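Local coordinates for protein tyrocidine synthase 2 (Brevibacillus parabrevis, PDB 6TA8) that belongs to the nonribosomal peptide synthetases, large modular enzymes, and contains a two-lobed domain of the condensation family, at residues Y327-D332 with E348-I353; A222-L227 with R352-G357; R52-Q57 with L410-S415. One frame throughout, in Å; residues are numbered along the deposited sequence.

How the interactions relate
Interactions 1 and 2 lie side by side, their centres 8 Å apart, and share Arg-352 and Ile-353. The end region of helix 339-351 and the loop after it meet strand 325-332 of the six-stranded C-terminal sheet and helix 221-229, with Ile-353 touching both. Leu-227 of interaction 2 also touches Val-330 of interaction 1, which closes the cluster. Interaction 3 is remote, about 14 Å from interaction 1 and about 17 Å from interaction 2 between nearest atoms. Its segments, 52-57 and 410-415, enclose the others along the chain and tie the start of strand 56-63 to the loop after strand 401-402 of the same N-terminal sheet. Interactions 1 and 2 thus lie within the C-terminal lobe, while interaction 3 joins the halves of the condensation fold.

Interaction 1: residues Y327-D332 with E348-I353; sequences YPVVLD and ENLRRI
The ring of Tyr-327 meets Ile-353 with its edge: CE2 lies 3.9 Å from Ile-353 CD1, which sits close to the ring plane. Over the rim of one ring face, beside CE1, comes the carbonyl oxygen of Lys-356, from the turn that follows Ile-353. The second flat group is the amide of Asn-349. Its ND2 is 3.2 Å from Val-330 O, which stands well out of the amide plane, and 3.8 Å from Val-329 CG1 on the other side of that plane. With CG turned opposite the backbone N (chi1 172°), the amide leaves the helix in the direction of the strand. Between these two flat groups Val-329 spreads its fork. CG1 touches Leu-350 CD2 at 3.8 Å, while CG2 reaches Ile-353 CD1 at 3.9 Å, and in both cases the side chains run roughly perpendicular to each other. The single methyl CD1 of Ile-353 therefore serves two residues of alternate strand positions, Tyr-327 and Val-329. This is a helix packed against an edge strand: 325-332 is one of the two outer strands of the six-stranded mixed sheet, paired antiparallel with strand 297-304 through backbone bonds of Tyr-327, Val-329 and Leu-331. On the strand edge away from 297-304, Val-330 O faces Asn-349 of helix 339-351. The helix follows the strand in the chain after a short link, and Gln-342 NE2, near its start, is hydrogen-bonded to Asp-332 O. Leu-350 also leans on Leu-282 of helix 277-293, placing it between that helix and the strand. Leu-331 CD2 makes a looser approach to Asn-349 ND2 (4.4 Å) while also packing on Val-298 and Ile-300.

Interaction 2: residues A222-L227 with R352-G357; sequences AYWHNL and RIPKKG
This is an aromatic and aliphatic contact between one side of helix 221-229 and the loop leading from helix 339-351 to helix 359-365 in the C-terminal lobe. Tyr-223 stands over the indole of Trp-224, its CD2 3.7 Å above the centre of the indole face. Its CG lies opposite the backbone N (chi1 167°), which carries the ring out from the helix to the loop. Arg-352, Ile-353, Pro-354 and Gly-357 line the pair. Arg-352 brings CG and CD alongside CE1 of the tyrosine, CD at 3.5 Å, its chain crossing the ring at about a right angle, and its carbonyl oxygen lies over one face of that ring, toward the rim. Pro-354 CD meets Tyr-223 CD2 at 3.7 Å. CG1 of Ile-353 is pressed to 3.2 Å from Tyr-223 OH, and its CG2 meets the indole, Trp-224 CH2 at 3.8 Å. Gly-357 CA reaches the indole edge, 3.9 Å from Trp-224 CZ2. Lys-355, Lys-356 and Gly-357 all have positive phi, and this left-handed turn, held by Gly-357 N to Pro-354 O, returns the loop to the tryptophan. Around the contact, Glu-220 accepts the hydrogen bond from Trp-224 NE1, Tyr-360 of helix 359-365 meets the indole edge-to-face, and Leu-227 continues the helix surface onto Val-330 of strand 325-332.

Interaction 3: residues R52-Q57 with L410-S415; sequences RHHWNQ and LFSPES
Trp-55 and Phe-411 incline toward each other with their planes at 55° and centres 4.8 Å apart, measured from the five-membered ring of the indole. Phe-411 CD1 comes down over one indole face, 3.4 Å from Trp-55 CD1. Ser-415 OG, a buried hydroxyl with no polar partner in the model, lies near the indole plane at 3.8 Å from the same CD1. His-54 is set the other way, against the backbone: with CG opposite the backbone N (chi1 -167°), its ring slides under the peptide linking Phe-411 to Ser-412. Phe-411 O stands 3.1 Å above the ring plane and Ser-412 N also lies over that face, while NE2 makes its hydrogen bond to Gln-409 O. Leu-410 O receives Asn-56 N in a nearly straight bond (3.2 Å, 168°), from above the carbonyl plane. Asn-56 OD1 in turn takes Trp-55 N at 3.0 Å. A single beta bridge joins Trp-55 to Phe-411, and a type I turn from Ser-412 to Ser-415 brings Ser-415 back to the indole edge. The segment 52-57 leads into strand 56-63, which pairs with strand 155-163; Trp-55 is bonded through its backbone to His-164, in the HHxxxDG signature of the family. Phe-49 stacks on the indole of Trp-55, which Trp-43 of helix 39-46 also touches, and Gln-134 of helix 122-134 flanks His-54 and Leu-410.

Interaction 1: residues Y327-D332 with E348-I353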
loop_
_atom_site.group_PDB
_atom_site.type_symbol
_atom_site.label_atom_id
_atom_site.label_comp_id
_atom_site.label_asym_id
_atom_site.label_seq_id
_atom_site.Cartn_x
_atom_site.Cartn_y
_atom_site.Cartn_z
ATOM N N TYR A 327 -7.279 -0.192 -9.897
ATOM C CA TYR A 327 -7.859 -0.218 -11.231
ATOM C C TYR A 327 -7.338 -1.435 -11.971
ATOM O O TYR A 327 -6.150 -1.759 -11.840
ATOM C CB TYR A 327 -7.531 1.059 -12.013
ATOM C CG TYR A 327 -6.055 1.372 -12.122
ATOM C CD1 TYR A 327 -5.373 1.969 -11.070
ATOM C CD2 TYR A 327 -5.348 1.087 -13.283
ATOM C CE1 TYR A 327 -4.029 2.260 -11.163
ATOM C CE2 TYR A 327 -4.000 1.379 -13.387
ATOM C CZ TYR A 327 -3.347 1.966 -12.323
ATOM O OH TYR A 327 -2.008 2.264 -12.415
ATOM N N PRO A 328 -8.174 -2.122 -12.747
ATOM C CA PRO A 328 -7.711 -3.324 -13.447
ATOM C C PRO A 328 -6.879 -2.989 -14.677
ATOM O O PRO A 328 -7.161 -2.037 -15.410
ATOM C CB PRO A 328 -9.017 -4.025 -13.835
ATOM C CG PRO A 328 -9.999 -2.913 -13.976
ATOM C CD PRO A 328 -9.611 -1.873 -12.956
ATOM N N VAL A 329 -5.841 -3.792 -14.895
ATOM C CA VAL A 329 -4.970 -3.686 -16.059
ATOM C C VAL A 329 -5.007 -5.020 -16.790
ATOM O O VAL A 329 -4.892 -6.080 -16.163
ATOM C CB VAL A 329 -3.530 -3.312 -15.661
ATOM C CG1 VAL A 329 -2.606 -3.363 -16.870
ATOM C CG2 VAL A 329 -3.498 -1.934 -15.018
ATOM N N VAL A 330 -5.174 -4.969 -18.109
ATOM C CA VAL A 330 -5.318 -6.161 -18.935
ATOM C C VAL A 330 -4.004 -6.394 -19.668
ATOM O O VAL A 330 -3.646 -5.644 -20.583
ATOM C CB VAL A 330 -6.489 -6.024 -19.918
ATOM C CG1 VAL A 330 -6.592 -7.258 -20.801
ATOM C CG2 VAL A 330 -7.780 -5.797 -19.155
ATOM N N LEU A 331 -3.282 -7.437 -19.268
ATOM C CA LEU A 331 -2.034 -7.810 -19.916
ATOM C C LEU A 331 -2.308 -8.760 -21.075
ATOM O O LEU A 331 -3.225 -9.584 -21.025
ATOM C CB LEU A 331 -1.081 -8.465 -18.916
ATOM C CG LEU A 331 -0.762 -7.650 -17.661
ATOM C CD1 LEU A 331 0.132 -8.443 -16.720
ATOM C CD2 LEU A 331 -0.115 -6.327 -18.037
ATOM N N ASP A 332 -1.499 -8.638 -22.125
ATOM C CA ASP A 332 -1.661 -9.424 -23.342
ATOM C C ASP A 332 -0.399 -10.240 -23.579
ATOM O O ASP A 332 0.688 -9.676 -23.744
ATOM C CB ASP A 332 -1.951 -8.523 -24.544
ATOM C CG ASP A 332 -2.654 -9.259 -25.671
ATOM O OD1 ASP A 332 -3.036 -10.432 -25.475
ATOM O OD2 ASP A 332 -2.825 -8.663 -26.755
ATOM N N GLU A 348 2.970 0.945 -23.873
ATOM C CA GLU A 348 1.894 1.729 -24.463
ATOM C C GLU A 348 0.524 1.320 -23.942
ATOM O O GLU A 348 -0.434 2.084 -24.093
ATOM C CB GLU A 348 1.927 1.609 -25.990
ATOM C CG GLU A 348 3.245 2.042 -26.618
ATOM C CD GLU A 348 3.624 3.470 -26.269
ATOM O OE1 GLU A 348 2.716 4.323 -26.162
ATOM O OE2 GLU A 348 4.833 3.742 -26.102
ATOM N N ASN A 349 0.411 0.137 -23.334
ATOM C CA ASN A 349 -0.856 -0.267 -22.732
ATOM C C ASN A 349 -1.192 0.602 -21.526
ATOM O O ASN A 349 -2.347 1.007 -21.348
ATOM C CB ASN A 349 -0.794 -1.744 -22.336
ATOM C CG ASN A 349 -1.999 -2.188 -21.531
ATOM O OD1 ASN A 349 -3.119 -1.734 -21.763
ATOM N ND2 ASN A 349 -1.774 -3.084 -20.578
ATOM N N LEU A 350 -0.194 0.909 -20.694
ATOM C CA LEU A 350 -0.435 1.711 -19.501
ATOM C C LEU A 350 -0.534 3.200 -19.817
ATOM O O LEU A 350 -1.207 3.936 -19.089
ATOM C CB LEU A 350 0.664 1.458 -18.470
ATOM C CG LEU A 350 0.721 0.029 -17.922
ATOM C CD1 LEU A 350 2.052 -0.241 -17.242
ATOM C CD2 LEU A 350 -0.433 -0.235 -16.968
ATOM N N ARG A 351 0.123 3.659 -20.886
ATOM C CA ARG A 351 -0.031 5.051 -21.296
ATOM C C ARG A 351 -1.453 5.344 -21.757
ATOM O O ARG A 351 -1.929 6.475 -21.618
ATOM C CB ARG A 351 0.967 5.390 -22.402
ATOM C CG ARG A 351 2.426 5.239 -22.000
ATOM C CD ARG A 351 2.842 6.295 -20.992
ATOM N NE ARG A 351 4.265 6.209 -20.676
ATOM C CZ ARG A 351 4.752 5.701 -19.549
ATOM N NH1 ARG A 351 3.929 5.233 -18.621
ATOM N NH2 ARG A 351 6.062 5.663 -19.349
ATOM N N ARG A 352 -2.141 4.340 -22.306
ATOM C CA ARG A 352 -3.541 4.498 -22.679
ATOM C C ARG A 352 -4.437 4.733 -21.468
ATOM O O ARG A 352 -5.533 5.282 -21.620
ATOM C CB ARG A 352 -4.011 3.265 -23.455
ATOM C CG ARG A 352 -5.328 3.441 -24.193
ATOM C CD ARG A 352 -5.839 2.118 -24.751
ATOM N NE ARG A 352 -4.993 1.603 -25.824
ATOM C CZ ARG A 352 -4.290 0.477 -25.750
ATOM N NH1 ARG A 352 -4.326 -0.265 -24.651
ATOM N NH2 ARG A 352 -3.549 0.090 -26.780
ATOM N N ILE A 353 -3.997 4.339 -20.279
ATOM C CA ILE A 353 -4.806 4.527 -19.069
ATOM C C ILE A 353 -4.779 6.000 -18.672
ATOM O O ILE A 353 -3.692 6.600 -18.606
ATOM C CB ILE A 353 -4.285 3.642 -17.935
ATOM C CG1 ILE A 353 -4.120 2.201 -18.421
ATOM C CG2 ILE A 353 -5.218 3.704 -16.732
ATOM C CD1 ILE A 353 -3.796 1.211 -17.321
#

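Interaction 2: residues A222-L227 with R352-G357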
loop_
_atom_site.group_PDB
_atom_site.type_symbol
_atom_site.label_atom_id
_atom_site.label_comp_id
_atom_site.label_asym_id
_atom_site.label_seq_id
_atom_site.Cartn_x
_atom_site.Cartn_y
_atom_site.Cartn_z
ATOM N N ALA A 222 -15.782 5.962 -21.940
ATOM C CA ALA A 222 -15.607 5.209 -23.178
ATOM C C ALA A 222 -14.405 4.276 -23.106
ATOM O O ALA A 222 -14.433 3.184 -23.685
ATOM C CB ALA A 222 -15.466 6.167 -24.361
ATOM N N TYR A 223 -13.346 4.681 -22.402
ATOM C CA TYR A 223 -12.168 3.827 -22.287
ATOM C C TYR A 223 -12.440 2.631 -21.384
ATOM O O TYR A 223 -12.174 1.484 -21.759
ATOM C CB TYR A 223 -10.979 4.632 -21.764
ATOM C CG TYR A 223 -9.820 3.763 -21.336
ATOM C CD1 TYR A 223 -8.974 3.192 -22.276
ATOM C CD2 TYR A 223 -9.578 3.504 -19.992
ATOM C CE1 TYR A 223 -7.917 2.392 -21.892
ATOM C CE2 TYR A 223 -8.523 2.703 -19.598
ATOM C CZ TYR A 223 -7.696 2.151 -20.554
ATOM O OH TYR A 223 -6.643 1.353 -20.173
ATOM N N TRP A 224 -12.964 2.882 -20.181
ATOM C CA TRP A 224 -13.233 1.790 -19.251
ATOM C C TRP A 224 -14.321 0.860 -19.772
ATOM O O TRP A 224 -14.285 -0.345 -19.498
ATOM C CB TRP A 224 -13.622 2.347 -17.881
ATOM C CG TRP A 224 -12.568 3.205 -17.249
ATOM C CD1 TRP A 224 -12.637 4.548 -17.017
ATOM C CD2 TRP A 224 -11.287 2.779 -16.765
ATOM N NE1 TRP A 224 -11.479 4.985 -16.418
ATOM C CE2 TRP A 224 -10.635 3.919 -16.253
ATOM C CE3 TRP A 224 -10.628 1.547 -16.716
ATOM C CZ2 TRP A 224 -9.358 3.863 -15.699
ATOM C CZ3 TRP A 224 -9.360 1.494 -16.164
ATOM C CH2 TRP A 224 -8.739 2.644 -15.664
ATOM N N HIS A 225 -15.292 1.394 -20.519
ATOM C CA HIS A 225 -16.312 0.538 -21.118
ATOM C C HIS A 225 -15.731 -0.290 -22.257
ATOM O O HIS A 225 -16.081 -1.465 -22.418
ATOM C CB HIS A 225 -17.484 1.383 -21.614
ATOM C CG HIS A 225 -18.580 0.584 -22.246
ATOM N ND1 HIS A 225 -19.385 -0.274 -21.528
ATOM C CD2 HIS A 225 -19.006 0.512 -23.530
ATOM C CE1 HIS A 225 -20.258 -0.841 -22.342
ATOM N NE2 HIS A 225 -20.049 -0.381 -23.562
ATOM N N ASN A 226 -14.848 0.309 -23.061
ATOM C CA ASN A 226 -14.162 -0.448 -24.102
ATOM C C ASN A 226 -13.318 -1.562 -23.499
ATOM O O ASN A 226 -13.242 -2.664 -24.052
ATOM C CB ASN A 226 -13.291 0.487 -24.944
ATOM C CG ASN A 226 -12.443 -0.258 -25.962
ATOM O OD1 ASN A 226 -11.391 -0.808 -25.631
ATOM N ND2 ASN A 226 -12.896 -0.273 -27.210
ATOM N N LEU A 227 -12.681 -1.296 -22.359
ATOM C CA LEU A 227 -11.854 -2.314 -21.724
ATOM C C LEU A 227 -12.697 -3.476 -21.210
ATOM O O LEU A 227 -12.282 -4.637 -21.305
ATOM C CB LEU A 227 -11.038 -1.689 -20.593
ATOM C CG LEU A 227 -9.958 -2.561 -19.948
ATOM C CD1 LEU A 227 -8.716 -2.641 -20.830
ATOM C CD2 LEU A 227 -9.599 -2.042 -18.565
ATOM N N ARG A 352 -2.141 4.340 -22.306
ATOM C CA ARG A 352 -3.541 4.498 -22.679
ATOM C C ARG A 352 -4.437 4.733 -21.468
ATOM O O ARG A 352 -5.533 5.282 -21.620
ATOM C CB ARG A 352 -4.011 3.265 -23.455
ATOM C CG ARG A 352 -5.328 3.441 -24.193
ATOM C CD ARG A 352 -5.839 2.118 -24.751
ATOM N NE ARG A 352 -4.993 1.603 -25.824
ATOM C CZ ARG A 352 -4.290 0.477 -25.750
ATOM N NH1 ARG A 352 -4.326 -0.265 -24.651
ATOM N NH2 ARG A 352 -3.549 0.090 -26.780
ATOM N N ILE A 353 -3.997 4.339 -20.279
ATOM C CA ILE A 353 -4.806 4.527 -19.069
ATOM C C ILE A 353 -4.779 6.000 -18.672
ATOM O O ILE A 353 -3.692 6.600 -18.606
ATOM C CB ILE A 353 -4.285 3.642 -17.935
ATOM C CG1 ILE A 353 -4.120 2.201 -18.421
ATOM C CG2 ILE A 353 -5.218 3.704 -16.732
ATOM C CD1 ILE A 353 -3.796 1.211 -17.321
ATOM N N PRO A 354 -5.930 6.624 -18.403
ATOM C CA PRO A 354 -5.930 8.047 -18.041
ATOM C C PRO A 354 -5.697 8.299 -16.557
ATOM O O PRO A 354 -6.373 7.717 -15.701
ATOM C CB PRO A 354 -7.325 8.509 -18.472
ATOM C CG PRO A 354 -8.176 7.291 -18.308
ATOM C CD PRO A 354 -7.294 6.099 -18.596
ATOM N N LYS A 355 -4.730 9.168 -16.250
ATOM C CA LYS A 355 -4.489 9.654 -14.890
ATOM C C LYS A 355 -4.228 8.514 -13.907
ATOM O O LYS A 355 -4.677 8.546 -12.759
ATOM C CB LYS A 355 -5.650 10.528 -14.407
ATOM C CG LYS A 355 -5.608 11.953 -14.931
ATOM C CD LYS A 355 -6.600 12.839 -14.199
ATOM C CE LYS A 355 -6.359 14.303 -14.516
ATOM N NZ LYS A 355 -7.277 15.192 -13.755
ATOM N N LYS A 356 -3.491 7.499 -14.363
ATOM C CA LYS A 356 -3.071 6.378 -13.517
ATOM C C LYS A 356 -4.270 5.657 -12.901
ATOM O O LYS A 356 -4.232 5.228 -11.748
ATOM C CB LYS A 356 -2.099 6.842 -12.430
ATOM C CG LYS A 356 -0.932 7.664 -12.951
ATOM C CD LYS A 356 0.105 6.786 -13.631
ATOM C CE LYS A 356 1.448 7.492 -13.713
ATOM N NZ LYS A 356 1.882 8.001 -12.380
ATOM N N GLY A 357 -5.347 5.538 -13.676
ATOM C CA GLY A 357 -6.507 4.771 -13.257
ATOM C C GLY A 357 -7.207 5.268 -12.014
ATOM O O GLY A 357 -7.970 4.514 -11.406
#

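Interaction 3: residues R52-Q57 with L410-S415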
loop_
_atom_site.group_PDB
_atom_site.type_symbol
_atom_site.label_atom_id
_atom_site.label_comp_id
_atom_site.label_asym_id
_atom_site.label_seq_id
_atom_site.Cartn_x
_atom_site.Cartn_y
_atom_site.Cartn_z
ATOM N N ARG A 52 -12.374 -5.935 11.644
ATOM C CA ARG A 52 -11.887 -4.886 10.756
ATOM C C ARG A 52 -11.018 -3.859 11.473
ATOM O O ARG A 52 -10.372 -3.045 10.804
ATOM C CB ARG A 52 -13.067 -4.187 10.079
ATOM C CG ARG A 52 -13.958 -3.417 11.035
ATOM C CD ARG A 52 -15.262 -3.011 10.373
ATOM N NE ARG A 52 -15.958 -1.988 11.147
ATOM C CZ ARG A 52 -17.216 -1.618 10.939
ATOM N NH1 ARG A 52 -17.930 -2.185 9.976
ATOM N NH2 ARG A 52 -17.764 -0.676 11.696
ATOM N N HIS A 53 -10.988 -3.874 12.808
ATOM C CA HIS A 53 -10.067 -3.021 13.547
ATOM C C HIS A 53 -8.637 -3.538 13.490
ATOM O O HIS A 53 -7.709 -2.798 13.835
ATOM C CB HIS A 53 -10.516 -2.901 15.002
ATOM C CG HIS A 53 -10.459 -4.192 15.755
ATOM N ND1 HIS A 53 -11.492 -5.105 15.747
ATOM C CD2 HIS A 53 -9.488 -4.729 16.532
ATOM C CE1 HIS A 53 -11.161 -6.147 16.489
ATOM N NE2 HIS A 53 -9.951 -5.945 16.977
ATOM N N HIS A 54 -8.440 -4.787 13.074
ATOM C CA HIS A 54 -7.116 -5.388 12.929
ATOM C C HIS A 54 -6.839 -5.515 11.432
ATOM O O HIS A 54 -7.127 -6.542 10.813
ATOM C CB HIS A 54 -7.039 -6.738 13.636
ATOM C CG HIS A 54 -5.643 -7.254 13.799
ATOM N ND1 HIS A 54 -5.355 -8.414 14.486
ATOM C CD2 HIS A 54 -4.457 -6.768 13.366
ATOM C CE1 HIS A 54 -4.050 -8.622 14.466
ATOM N NE2 HIS A 54 -3.482 -7.638 13.793
ATOM N N TRP A 55 -6.273 -4.456 10.858
ATOM C CA TRP A 55 -6.018 -4.364 9.427
ATOM C C TRP A 55 -5.093 -3.181 9.177
ATOM O O TRP A 55 -5.507 -2.175 8.594
ATOM C CB TRP A 55 -7.332 -4.200 8.658
ATOM C CG TRP A 55 -7.335 -4.816 7.291
ATOM C CD1 TRP A 55 -7.541 -6.128 6.985
ATOM C CD2 TRP A 55 -7.139 -4.138 6.043
ATOM N NE1 TRP A 55 -7.477 -6.313 5.625
ATOM C CE2 TRP A 55 -7.232 -5.107 5.023
ATOM C CE3 TRP A 55 -6.890 -2.810 5.689
ATOM C CZ2 TRP A 55 -7.086 -4.789 3.675
ATOM C CZ3 TRP A 55 -6.745 -2.496 4.349
ATOM C CH2 TRP A 55 -6.845 -3.481 3.360
ATOM N N ASN A 56 -3.845 -3.290 9.622
ATOM C CA ASN A 56 -2.962 -2.144 9.779
ATOM C C ASN A 56 -1.747 -2.252 8.861
ATOM O O ASN A 56 -1.576 -3.218 8.114
ATOM C CB ASN A 56 -2.499 -2.016 11.235
ATOM C CG ASN A 56 -3.570 -2.415 12.229
ATOM O OD1 ASN A 56 -4.758 -2.173 12.016
ATOM N ND2 ASN A 56 -3.153 -3.029 13.329
ATOM N N GLN A 57 -0.914 -1.217 8.926
ATOM C CA GLN A 57 0.441 -1.215 8.396
ATOM C C GLN A 57 1.365 -0.755 9.512
ATOM O O GLN A 57 1.006 0.131 10.294
ATOM C CB GLN A 57 0.577 -0.294 7.173
ATOM C CG GLN A 57 0.028 -0.880 5.882
ATOM C CD GLN A 57 0.231 0.039 4.693
ATOM O OE1 GLN A 57 0.450 1.241 4.852
ATOM N NE2 GLN A 57 0.157 -0.523 3.491
ATOM N N LEU A 410 -0.272 -8.419 10.704
ATOM C CA LEU A 410 -0.874 -7.124 10.407
ATOM C C LEU A 410 -2.392 -7.194 10.304
ATOM O O LEU A 410 -3.075 -6.230 10.669
ATOM C CB LEU A 410 -0.289 -6.559 9.112
ATOM C CG LEU A 410 1.164 -6.085 9.181
ATOM C CD1 LEU A 410 1.718 -5.842 7.786
ATOM C CD2 LEU A 410 1.278 -4.830 10.030
ATOM N N PHE A 411 -2.935 -8.299 9.807
ATOM C CA PHE A 411 -4.373 -8.482 9.702
ATOM C C PHE A 411 -4.873 -9.390 10.819
ATOM O O PHE A 411 -4.099 -9.954 11.592
ATOM C CB PHE A 411 -4.746 -9.065 8.335
ATOM C CG PHE A 411 -3.977 -8.471 7.192
ATOM C CD1 PHE A 411 -4.329 -7.237 6.671
ATOM C CD2 PHE A 411 -2.903 -9.145 6.638
ATOM C CE1 PHE A 411 -3.625 -6.686 5.619
ATOM C CE2 PHE A 411 -2.194 -8.599 5.584
ATOM C CZ PHE A 411 -2.556 -7.369 5.074
ATOM N N SER A 412 -6.186 -9.519 10.903
ATOM C CA SER A 412 -6.726 -10.469 11.861
ATOM C C SER A 412 -6.610 -11.886 11.303
ATOM O O SER A 412 -6.750 -12.088 10.094
ATOM C CB SER A 412 -8.186 -10.150 12.174
ATOM O OG SER A 412 -8.702 -11.025 13.162
ATOM N N PRO A 413 -6.336 -12.879 12.152
ATOM C CA PRO A 413 -6.290 -14.264 11.654
ATOM C C PRO A 413 -7.597 -14.716 11.029
ATOM O O PRO A 413 -7.586 -15.597 10.159
ATOM C CB PRO A 413 -5.949 -15.076 12.912
ATOM C CG PRO A 413 -5.285 -14.100 13.827
ATOM C CD PRO A 413 -5.958 -12.785 13.571
ATOM N N GLU A 414 -8.723 -14.137 11.443
ATOM C CA GLU A 414 -10.023 -14.455 10.869
ATOM C C GLU A 414 -10.380 -13.577 9.676
ATOM O O GLU A 414 -11.423 -13.805 9.054
ATOM C CB GLU A 414 -11.117 -14.322 11.934
ATOM C CG GLU A 414 -10.715 -14.833 13.309
ATOM C CD GLU A 414 -10.679 -16.346 13.380
ATOM O OE1 GLU A 414 -11.594 -16.991 12.824
ATOM O OE2 GLU A 414 -9.736 -16.891 13.991
ATOM N N SER A 415 -9.550 -12.590 9.346
ATOM C CA SER A 415 -9.855 -11.686 8.245
ATOM C C SER A 415 -9.841 -12.431 6.916
ATOM O O SER A 415 -8.996 -13.297 6.677
ATOM C CB SER A 415 -8.853 -10.531 8.211
ATOM O OG SER A 415 -9.177 -9.604 7.191
#